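Local coordinates for protein aldehyde dehydrogenase (PDB 6K10) that oxidises the aldehyde 4,4'-diaponeurosporen-4-al to 4,4'-diaponeurosporenoic acid with NAD+ in the biosynthesis of the carotenoid staphyloxanthin, at residues F244-Q249 against Y289-V293; Y298-T302 against D319-I325; L40-K45 against T74-I78; P124-F129 against I157-I161. The protein carries 1 engineered substitution. All coordinates share one frame; numbering follows the deposited sequence.

Overall arrangement
The four contacts form two clusters. Interactions 1 and 2 are neighbours, with centres 11 Å apart: Tyr-289 OH probably hydrogen-bonds to Ile-325 O at 2.6 Å, and Arg-323 NE to Ile-292 O at 2.7 Å. Interactions 3 and 4 are likewise 11 Å apart centre to centre and share a hydrophobic core, in which Leu-40 CD1 lies 3.7 Å from Phe-129 CE1. Between the clusters, interactions 1 and 4 come within about 6 Å at their nearest atoms without touching. These two are also near the predicted active-site position of Ser-251, an engineered residue: the side chain of Gln-249 is about 9 Å from it and that of Pro-124 about 12 Å.

Interaction 1 (F244-Q249 against Y289-V293); sequences FTNAGQ and YGRIV
The ring of Tyr-289 turns its edge to Phe-244, whose carbonyl O lies near the ring plane, 3.8 Å from CE1, while Ala-247 approaches the same CE1 obliquely through its CA at 4.1 Å. The Phe-244 ring meets CE1 obliquely too, and Tyr-289 also packs on the ring of Tyr-279. The amide of Gln-249 works at both ends. Its NE2 meets Asn-246 O at 3.0 Å, in the amide plane and nearly straight (166°), and also donates across to Arg-291 O at 3.0 Å, tilted out of that plane and bent to 137°. Its OE1 takes Val-293 N at 3.2 Å on a lone pair. Gln-249 spans the gap with CG beside the backbone N (chi1 -56°) and an extended chain, and three bonds fix the rotation of its amide. Both segments are loops: 244-249 runs from helix 232-244 toward the engineered Ser-251 at the predicted active-site position, and 289-293 leads into helix 295-307. A water bridges them, donating to Phe-244 O and accepting from Gly-290 N at 3.0 Å. Ala-247 CB rests on the Gly-290 backbone, 3.9 Å from its C. Asn-122 ND2 bonds to Gln-249 O, and Asn-122 O to Asn-246 ND2.

Interaction 2 (Y298-T302 against D319-I325); sequences YHRLT and DEDERYI
The Tyr-298 ring packs on the backbone at Glu-320 and Arg-323 and on Ile-325. Tyr-324 O lies at the ring edge, 3.2 Å from Tyr-298 CE1, and Ile-325 CG1 comes obliquely to the same carbon at 3.7 Å. Glu-320 crosses the tyrosine at about a right angle, its CG 3.7 Å from Tyr-298 CE2. Ile-325 CD1 presses on Leu-301 CB at 3.4 Å, tighter than usual, and touches Thr-302 CG2, which also covers one face of the Tyr-298 ring. The exposed His-299 donates through NE2 to Glu-320 OE1, with ring and carboxylate planes 79° apart; the modelled separation is implausibly short, so its exact length is doubtful. Glu-320 reaches there with CG anti to the backbone N (chi1 -168°) and its chain extended. The contact thus packs helix 295-307 on the turn between strands 318-319 and 324-330. That turn is held by an Asx turn, Asp-319 OD1 taking Asp-321 N at 3.2 Å, and by a G1 beta bulge in which Arg-323 and Tyr-324 face Asp-319. If the histidine-carboxylate pairing is real, the negative charge of Glu-320 would tend to favour a protonated His-299.

Interaction 3 (L40-K45 against T74-I78); sequences LSKAIK and TLKSI
Ile-44 and Ile-78 reach toward each other tip to tip, their CD1 methyls 3.6 Å apart. Both side chains are stretched out, CG1 beside the backbone N (chi1 -65° in Ile-44) and CD1 extended beyond it, which carries the methyl of each into the middle of the interface. Leu-40, one turn before Ile-44, meets Ile-78 at about a right angle, bringing CD2 to 3.9 Å from the same CD1. On the other flank Thr-74 crosses Ile-44, likewise near a right angle, and lays its CG2 3.8 Å from Ile-44 CD1. Leu-75 behaves differently: it slides past Ile-44 in the opposite direction, and its CD2 fits among Ile-44 CG2 at 3.9 Å, Ser-41 OG at 3.8 Å and the aliphatic part of the exposed Lys-45. Ser-41 also rests its CB on Ile-78 CG2, 3.9 Å away. The contacts are van der Waals packing, mostly between aliphatic groups. The hydroxyl of Thr-74 hydrogen-bonds with Glu-70 O of its own helix and with Gln-126 OE1 of helix 126-138. That helix packs against both others, Phe-129 touching Leu-40 and Thr-74. The axes of the two segments run nearly antiparallel, at 162°, and 10.0 Å apart at closest approach. This is ordinary antiparallel helix packing, joining helices 30-46 and 63-89 to each other and against helix 126-138.

Interaction 4 (P124-F129 against I157-I161); sequences PFQLVF and IKRLI
Pro-124 meets helix 151-164 through its carbonyl O, which lies 3.5 Å from Ile-157 CD1, the closest approach between the two segments. Phe-125 follows, with CG anti to the backbone N (chi1 -180°); its ring comes obliquely to Ile-157, CD2 to CG1 at 4.2 Å. Phe-125 O accepts the backbone N-H groups of both Val-128 and Phe-129 as the chain enters helix 126-138. Val-128 then points at Ile-157 tip to tip, its CG2 4.0 Å from CD1. Pro-124, Phe-125 and Val-128 thus all touch this one isoleucine, and Phe-129 takes the broader share. Its ring slides past Ile-157 in the opposite direction, with Ile-157 CG1 at the ring edge near its plane, 3.9 Å from CE2. Ile-161, one turn on, reaches CE1 with its CD1 at 3.9 Å, while Leu-160 CD1 lies obliquely at 4.3 Å from CZ. The ring is also fixed from its own segment: Val-128 CG1 covers one face, and Phe-129 CD2 sits over the centre of the Phe-125 ring. Ile-44 of helix 30-46 lies against Phe-125. Helices 126-138 and 151-164 are the connections of two successive beta-alpha-beta crossovers, from strand 104-118 to 141-145 and on to 170-172, and their mutual packing is that of neighbouring helices in the Rossmann-like NAD-binding domain of aldehyde dehydrogenases.

Interaction 1 (F244-Q249 against Y289-V293)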
# COMPACT_ATOMS: atom_id res chain seq x y z
N PHE A 244 -10.72 -26.19 13.45
CA PHE A 244 -11.57 -27.17 12.80
C PHE A 244 -12.84 -26.57 12.19
O PHE A 244 -13.62 -27.31 11.58
CB PHE A 244 -11.89 -28.29 13.78
CG PHE A 244 -10.67 -29.05 14.20
CD1 PHE A 244 -10.03 -29.89 13.30
CD2 PHE A 244 -10.12 -28.88 15.45
CE1 PHE A 244 -8.88 -30.57 13.66
CE2 PHE A 244 -8.97 -29.56 15.82
CZ PHE A 244 -8.35 -30.40 14.92
N THR A 245 -13.04 -25.27 12.33
CA THR A 245 -13.93 -24.55 11.43
C THR A 245 -13.45 -24.74 9.99
O THR A 245 -12.25 -24.64 9.71
CB THR A 245 -13.97 -23.06 11.79
OG1 THR A 245 -14.66 -22.89 13.04
CG2 THR A 245 -14.66 -22.25 10.71
N ASN A 246 -14.39 -25.02 9.09
CA ASN A 246 -14.10 -25.24 7.67
C ASN A 246 -13.11 -26.38 7.45
O ASN A 246 -12.38 -26.41 6.46
CB ASN A 246 -13.58 -23.96 6.99
CG ASN A 246 -13.84 -23.95 5.50
OD1 ASN A 246 -14.77 -24.58 5.00
ND2 ASN A 246 -13.00 -23.23 4.76
N ALA A 247 -13.08 -27.34 8.39
CA ALA A 247 -12.19 -28.49 8.33
C ALA A 247 -10.73 -28.07 8.17
O ALA A 247 -9.94 -28.72 7.49
CB ALA A 247 -12.60 -29.45 7.21
N GLY A 248 -10.37 -26.96 8.81
CA GLY A 248 -9.00 -26.49 8.78
C GLY A 248 -8.59 -25.72 7.55
O GLY A 248 -7.42 -25.31 7.46
N GLN A 249 -9.49 -25.51 6.60
CA GLN A 249 -9.16 -24.86 5.34
C GLN A 249 -9.30 -23.34 5.50
O GLN A 249 -10.17 -22.69 4.93
CB GLN A 249 -10.03 -25.41 4.22
CG GLN A 249 -9.91 -26.93 4.11
CD GLN A 249 -10.95 -27.56 3.20
OE1 GLN A 249 -10.63 -28.04 2.11
NE2 GLN A 249 -12.20 -27.58 3.65
N TYR A 289 -19.44 -30.15 11.02
CA TYR A 289 -18.06 -30.35 10.60
C TYR A 289 -18.00 -30.50 9.09
O TYR A 289 -18.81 -31.22 8.50
CB TYR A 289 -17.46 -31.58 11.29
CG TYR A 289 -16.01 -31.80 10.97
CD1 TYR A 289 -15.05 -30.87 11.35
CD2 TYR A 289 -15.60 -32.94 10.31
CE1 TYR A 289 -13.72 -31.07 11.06
CE2 TYR A 289 -14.27 -33.15 10.02
CZ TYR A 289 -13.34 -32.21 10.39
OH TYR A 289 -12.02 -32.43 10.10
N GLY A 290 -17.04 -29.82 8.47
CA GLY A 290 -16.96 -29.71 7.03
C GLY A 290 -16.16 -30.82 6.38
O GLY A 290 -15.75 -31.79 7.01
N ARG A 291 -15.94 -30.66 5.07
CA ARG A 291 -15.26 -31.65 4.25
C ARG A 291 -14.20 -30.97 3.39
O ARG A 291 -14.20 -29.75 3.21
CB ARG A 291 -16.25 -32.40 3.35
CG ARG A 291 -17.33 -33.16 4.11
CD ARG A 291 -16.74 -34.33 4.86
NE ARG A 291 -17.75 -35.17 5.51
CZ ARG A 291 -18.21 -34.97 6.74
NH1 ARG A 291 -17.75 -33.96 7.46
NH2 ARG A 291 -19.13 -35.78 7.24
N ILE A 292 -13.30 -31.79 2.84
CA ILE A 292 -12.21 -31.28 2.02
C ILE A 292 -12.74 -30.93 0.63
O ILE A 292 -13.64 -31.58 0.10
CB ILE A 292 -11.07 -32.32 1.95
CG1 ILE A 292 -10.68 -32.76 3.37
CG2 ILE A 292 -9.85 -31.74 1.25
CD1 ILE A 292 -10.31 -31.61 4.30
N VAL A 293 -12.16 -29.88 0.03
CA VAL A 293 -12.76 -29.26 -1.16
C VAL A 293 -12.83 -30.24 -2.32
O VAL A 293 -13.86 -30.33 -3.00
CB VAL A 293 -11.99 -27.98 -1.55
CG1 VAL A 293 -10.51 -28.28 -1.79
CG2 VAL A 293 -12.62 -27.34 -2.78
O HOH W 1 -15.95 -27.54 10.01

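Interaction 2 (Y298-T302 against D319-I325)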
# COMPACT_ATOMS: atom_id res chain seq x y z
N TYR A 298 -7.78 -33.68 -0.71
CA TYR A 298 -8.02 -34.80 0.19
C TYR A 298 -6.83 -35.75 0.21
O TYR A 298 -6.38 -36.18 1.27
CB TYR A 298 -9.30 -35.54 -0.24
CG TYR A 298 -9.50 -36.85 0.49
CD1 TYR A 298 -10.15 -36.88 1.72
CD2 TYR A 298 -9.05 -38.05 -0.04
CE1 TYR A 298 -10.33 -38.08 2.40
CE2 TYR A 298 -9.23 -39.24 0.62
CZ TYR A 298 -9.87 -39.25 1.84
OH TYR A 298 -10.05 -40.44 2.50
N HIS A 299 -6.30 -36.08 -0.97
CA HIS A 299 -5.15 -36.99 -1.04
C HIS A 299 -3.88 -36.32 -0.53
O HIS A 299 -3.01 -36.99 0.04
CB HIS A 299 -4.97 -37.49 -2.47
CG HIS A 299 -6.01 -38.48 -2.89
ND1 HIS A 299 -6.56 -38.49 -4.15
CD2 HIS A 299 -6.59 -39.50 -2.22
CE1 HIS A 299 -7.44 -39.47 -4.24
NE2 HIS A 299 -7.48 -40.10 -3.08
N ARG A 300 -3.75 -35.01 -0.74
CA ARG A 300 -2.65 -34.27 -0.13
C ARG A 300 -2.65 -34.45 1.38
O ARG A 300 -1.59 -34.64 2.00
CB ARG A 300 -2.75 -32.79 -0.49
CG ARG A 300 -1.68 -31.92 0.14
CD ARG A 300 -1.88 -30.46 -0.22
NE ARG A 300 -3.12 -29.91 0.30
CZ ARG A 300 -3.30 -29.53 1.56
NH1 ARG A 300 -4.47 -29.05 1.95
NH2 ARG A 300 -2.31 -29.64 2.44
N LEU A 301 -3.83 -34.41 1.99
CA LEU A 301 -3.92 -34.48 3.45
C LEU A 301 -3.83 -35.91 3.96
O LEU A 301 -3.25 -36.15 5.03
CB LEU A 301 -5.21 -33.81 3.92
CG LEU A 301 -5.26 -32.29 3.85
CD1 LEU A 301 -6.70 -31.79 3.90
CD2 LEU A 301 -4.45 -31.69 4.99
N THR A 302 -4.39 -36.89 3.24
CA THR A 302 -4.23 -38.28 3.66
C THR A 302 -2.79 -38.75 3.47
O THR A 302 -2.33 -39.63 4.20
CB THR A 302 -5.20 -39.20 2.92
OG1 THR A 302 -4.92 -39.18 1.51
CG2 THR A 302 -6.64 -38.78 3.16
N ASP A 319 -12.50 -40.80 4.94
CA ASP A 319 -13.43 -41.47 4.04
C ASP A 319 -13.37 -40.73 2.71
O ASP A 319 -13.84 -39.59 2.61
CB ASP A 319 -14.84 -41.50 4.60
CG ASP A 319 -15.79 -42.36 3.78
OD1 ASP A 319 -15.37 -42.85 2.70
OD2 ASP A 319 -16.94 -42.56 4.21
N GLU A 320 -12.81 -41.38 1.69
CA GLU A 320 -12.64 -40.76 0.39
C GLU A 320 -13.98 -40.41 -0.25
O GLU A 320 -14.12 -39.38 -0.92
CB GLU A 320 -11.84 -41.69 -0.52
CG GLU A 320 -11.34 -41.09 -1.81
CD GLU A 320 -10.42 -42.04 -2.54
OE1 GLU A 320 -9.37 -41.59 -3.06
OE2 GLU A 320 -10.73 -43.25 -2.59
N ASP A 321 -15.00 -41.26 -0.04
CA ASP A 321 -16.29 -41.07 -0.69
C ASP A 321 -17.00 -39.80 -0.23
O ASP A 321 -17.86 -39.29 -0.96
CB ASP A 321 -17.18 -42.28 -0.45
CG ASP A 321 -16.62 -43.55 -1.06
OD1 ASP A 321 -15.82 -43.45 -2.02
OD2 ASP A 321 -16.97 -44.65 -0.58
N GLU A 322 -16.67 -39.30 0.95
CA GLU A 322 -17.22 -38.04 1.45
C GLU A 322 -16.19 -36.92 1.44
O GLU A 322 -16.51 -35.80 1.85
CB GLU A 322 -17.76 -38.22 2.87
CG GLU A 322 -19.21 -38.63 2.95
CD GLU A 322 -19.70 -38.74 4.38
OE1 GLU A 322 -19.49 -37.78 5.16
OE2 GLU A 322 -20.29 -39.78 4.74
N ARG A 323 -14.97 -37.19 0.96
CA ARG A 323 -13.84 -36.28 1.12
C ARG A 323 -13.71 -35.86 2.58
O ARG A 323 -13.49 -34.69 2.90
CB ARG A 323 -13.95 -35.07 0.18
CG ARG A 323 -14.10 -35.48 -1.28
CD ARG A 323 -13.85 -34.32 -2.23
NE ARG A 323 -14.63 -33.13 -1.90
CZ ARG A 323 -15.80 -32.83 -2.46
NH1 ARG A 323 -16.43 -31.72 -2.10
NH2 ARG A 323 -16.33 -33.64 -3.36
N TYR A 324 -13.83 -36.84 3.46
CA TYR A 324 -13.88 -36.62 4.90
C TYR A 324 -12.52 -36.92 5.52
O TYR A 324 -11.90 -37.94 5.21
CB TYR A 324 -14.95 -37.50 5.55
CG TYR A 324 -14.83 -37.61 7.05
CD1 TYR A 324 -15.19 -36.55 7.87
CD2 TYR A 324 -14.36 -38.77 7.64
CE1 TYR A 324 -15.09 -36.65 9.25
CE2 TYR A 324 -14.25 -38.88 9.02
CZ TYR A 324 -14.61 -37.81 9.81
OH TYR A 324 -14.51 -37.90 11.18
N ILE A 325 -12.08 -36.04 6.41
CA ILE A 325 -10.89 -36.28 7.23
C ILE A 325 -11.22 -35.87 8.66
O ILE A 325 -11.62 -34.73 8.91
CB ILE A 325 -9.66 -35.52 6.71
CG1 ILE A 325 -9.30 -36.03 5.32
CG2 ILE A 325 -8.49 -35.69 7.67
CD1 ILE A 325 -8.03 -35.48 4.78

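Interaction 3 (L40-K45 against T74-I78)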
# COMPACT_ATOMS: atom_id res chain seq x y z
N LEU A 40 -26.70 -5.28 -4.55
CA LEU A 40 -25.88 -6.41 -4.13
C LEU A 40 -26.49 -7.11 -2.92
O LEU A 40 -26.55 -8.34 -2.87
CB LEU A 40 -24.46 -5.94 -3.82
CG LEU A 40 -23.45 -7.04 -3.52
CD1 LEU A 40 -23.31 -7.98 -4.71
CD2 LEU A 40 -22.10 -6.45 -3.14
N SER A 41 -26.94 -6.33 -1.94
CA SER A 41 -27.55 -6.91 -0.75
C SER A 41 -28.84 -7.64 -1.09
O SER A 41 -29.05 -8.79 -0.67
CB SER A 41 -27.82 -5.81 0.28
OG SER A 41 -28.38 -6.35 1.46
N LYS A 42 -29.73 -6.98 -1.84
CA LYS A 42 -30.97 -7.62 -2.28
C LYS A 42 -30.68 -8.90 -3.05
O LYS A 42 -31.38 -9.91 -2.90
CB LYS A 42 -31.76 -6.64 -3.15
CG LYS A 42 -32.74 -7.31 -4.11
CD LYS A 42 -33.52 -6.28 -4.91
CE LYS A 42 -34.07 -6.87 -6.20
NZ LYS A 42 -34.79 -5.86 -7.01
N ALA A 43 -29.63 -8.88 -3.86
CA ALA A 43 -29.30 -10.03 -4.70
C ALA A 43 -28.82 -11.21 -3.86
O ALA A 43 -29.21 -12.36 -4.12
CB ALA A 43 -28.26 -9.60 -5.73
N ILE A 44 -27.98 -10.95 -2.85
CA ILE A 44 -27.50 -12.03 -1.99
C ILE A 44 -28.65 -12.66 -1.22
O ILE A 44 -28.71 -13.88 -1.04
CB ILE A 44 -26.39 -11.51 -1.06
CG1 ILE A 44 -25.17 -11.09 -1.87
CG2 ILE A 44 -26.01 -12.56 -0.01
CD1 ILE A 44 -24.09 -10.41 -1.06
N LYS A 45 -29.59 -11.83 -0.75
CA LYS A 45 -30.74 -12.36 -0.03
C LYS A 45 -31.61 -13.22 -0.93
O LYS A 45 -32.09 -14.28 -0.52
CB LYS A 45 -31.56 -11.21 0.56
CG LYS A 45 -30.87 -10.49 1.71
CD LYS A 45 -31.57 -9.18 2.01
CE LYS A 45 -30.67 -8.25 2.80
NZ LYS A 45 -31.45 -7.23 3.56
N THR A 74 -21.04 -10.89 5.02
CA THR A 74 -21.06 -10.06 3.82
C THR A 74 -22.23 -9.09 3.85
O THR A 74 -22.06 -7.90 3.56
CB THR A 74 -21.11 -10.94 2.58
OG1 THR A 74 -19.95 -11.77 2.53
CG2 THR A 74 -21.18 -10.10 1.31
N LEU A 75 -23.42 -9.58 4.20
CA LEU A 75 -24.58 -8.70 4.31
C LEU A 75 -24.33 -7.59 5.32
O LEU A 75 -24.65 -6.42 5.07
CB LEU A 75 -25.81 -9.52 4.72
CG LEU A 75 -26.37 -10.47 3.66
CD1 LEU A 75 -27.53 -11.26 4.24
CD2 LEU A 75 -26.82 -9.69 2.43
N LYS A 76 -23.73 -7.94 6.46
CA LYS A 76 -23.40 -6.93 7.46
C LYS A 76 -22.41 -5.91 6.92
O LYS A 76 -22.53 -4.71 7.18
CB LYS A 76 -22.84 -7.61 8.72
CG LYS A 76 -22.72 -6.69 9.92
N SER A 77 -21.42 -6.37 6.14
CA SER A 77 -20.43 -5.46 5.59
C SER A 77 -21.04 -4.52 4.55
O SER A 77 -20.71 -3.33 4.51
CB SER A 77 -19.27 -6.25 4.98
OG SER A 77 -18.26 -5.38 4.50
N ILE A 78 -21.93 -5.04 3.69
CA ILE A 78 -22.63 -4.19 2.73
C ILE A 78 -23.40 -3.11 3.45
O ILE A 78 -23.34 -1.92 3.09
CB ILE A 78 -23.56 -5.03 1.84
CG1 ILE A 78 -22.78 -6.02 0.99
CG2 ILE A 78 -24.41 -4.12 0.95
CD1 ILE A 78 -23.64 -7.08 0.34

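Interaction 4 (P124-F129 against I157-I161)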
# COMPACT_ATOMS: atom_id res chain seq x y z
N PRO A 124 -15.17 -19.31 -0.61
CA PRO A 124 -15.24 -18.87 -2.01
C PRO A 124 -16.23 -17.75 -2.25
O PRO A 124 -16.14 -17.07 -3.28
CB PRO A 124 -15.65 -20.14 -2.75
CG PRO A 124 -16.42 -20.93 -1.74
CD PRO A 124 -15.79 -20.63 -0.40
N PHE A 125 -17.17 -17.54 -1.33
CA PHE A 125 -18.14 -16.46 -1.44
C PHE A 125 -17.63 -15.20 -0.76
O PHE A 125 -17.55 -14.13 -1.38
CB PHE A 125 -19.48 -16.92 -0.86
CG PHE A 125 -20.57 -15.89 -0.93
CD1 PHE A 125 -20.77 -15.00 0.12
CD2 PHE A 125 -21.41 -15.81 -2.03
CE1 PHE A 125 -21.78 -14.06 0.06
CE2 PHE A 125 -22.42 -14.87 -2.09
CZ PHE A 125 -22.60 -13.99 -1.04
N GLN A 126 -17.25 -15.31 0.52
CA GLN A 126 -16.78 -14.15 1.28
C GLN A 126 -15.55 -13.52 0.64
O GLN A 126 -15.43 -12.29 0.59
CB GLN A 126 -16.49 -14.55 2.73
CG GLN A 126 -15.45 -13.69 3.44
CD GLN A 126 -15.98 -12.33 3.85
OE1 GLN A 126 -17.15 -12.01 3.66
NE2 GLN A 126 -15.10 -11.51 4.43
N LEU A 127 -14.63 -14.33 0.13
CA LEU A 127 -13.41 -13.78 -0.46
C LEU A 127 -13.63 -13.20 -1.84
O LEU A 127 -12.71 -12.58 -2.39
CB LEU A 127 -12.32 -14.84 -0.47
CG LEU A 127 -11.93 -15.31 0.93
CD1 LEU A 127 -11.08 -16.57 0.89
CD2 LEU A 127 -11.21 -14.20 1.68
N VAL A 128 -14.81 -13.38 -2.43
CA VAL A 128 -15.21 -12.59 -3.58
C VAL A 128 -15.84 -11.27 -3.15
O VAL A 128 -15.48 -10.20 -3.65
CB VAL A 128 -16.17 -13.40 -4.49
CG1 VAL A 128 -16.94 -12.46 -5.42
CG2 VAL A 128 -15.42 -14.42 -5.32
N PHE A 129 -16.76 -11.31 -2.19
CA PHE A 129 -17.66 -10.18 -2.00
C PHE A 129 -17.15 -9.15 -0.99
O PHE A 129 -17.48 -7.96 -1.13
CB PHE A 129 -19.05 -10.67 -1.62
CG PHE A 129 -19.81 -11.26 -2.79
CD1 PHE A 129 -20.50 -10.43 -3.65
CD2 PHE A 129 -19.80 -12.62 -3.05
CE1 PHE A 129 -21.18 -10.94 -4.74
CE2 PHE A 129 -20.48 -13.13 -4.14
CZ PHE A 129 -21.17 -12.29 -4.98
N ILE A 157 -22.33 -17.51 -7.94
CA ILE A 157 -21.78 -16.15 -7.93
C ILE A 157 -21.96 -15.50 -9.30
O ILE A 157 -22.38 -14.34 -9.40
CB ILE A 157 -20.30 -16.18 -7.50
CG1 ILE A 157 -20.19 -16.53 -6.01
CG2 ILE A 157 -19.63 -14.85 -7.80
CD1 ILE A 157 -18.76 -16.58 -5.50
N LYS A 158 -21.66 -16.24 -10.36
CA LYS A 158 -21.81 -15.70 -11.71
C LYS A 158 -23.27 -15.39 -12.02
O LYS A 158 -23.57 -14.32 -12.58
CB LYS A 158 -21.24 -16.68 -12.74
CG LYS A 158 -21.55 -16.31 -14.17
CD LYS A 158 -20.31 -16.38 -15.04
CE LYS A 158 -20.61 -15.90 -16.45
NZ LYS A 158 -20.30 -14.46 -16.61
N ARG A 159 -24.18 -16.30 -11.68
CA ARG A 159 -25.60 -16.06 -11.89
C ARG A 159 -26.05 -14.80 -11.16
O ARG A 159 -26.67 -13.91 -11.74
CB ARG A 159 -26.41 -17.26 -11.41
CG ARG A 159 -26.41 -18.46 -12.34
CD ARG A 159 -27.60 -19.37 -12.05
NE ARG A 159 -27.28 -20.44 -11.12
CZ ARG A 159 -27.88 -20.63 -9.95
NH1 ARG A 159 -27.52 -21.64 -9.17
NH2 ARG A 159 -28.84 -19.81 -9.55
N LEU A 160 -25.74 -14.73 -9.86
CA LEU A 160 -26.12 -13.59 -9.04
C LEU A 160 -25.65 -12.28 -9.66
O LEU A 160 -26.42 -11.33 -9.80
CB LEU A 160 -25.53 -13.78 -7.64
CG LEU A 160 -25.92 -12.81 -6.53
CD1 LEU A 160 -25.08 -11.53 -6.51
CD2 LEU A 160 -27.35 -12.51 -6.78
N ILE A 161 -24.37 -12.22 -10.03
CA ILE A 161 -23.80 -10.99 -10.56
C ILE A 161 -24.44 -10.62 -11.89
O ILE A 161 -24.86 -9.48 -12.11
CB ILE A 161 -22.27 -11.12 -10.68
CG1 ILE A 161 -21.63 -11.17 -9.29
CG2 ILE A 161 -21.71 -9.98 -11.51
CD1 ILE A 161 -21.80 -9.90 -8.48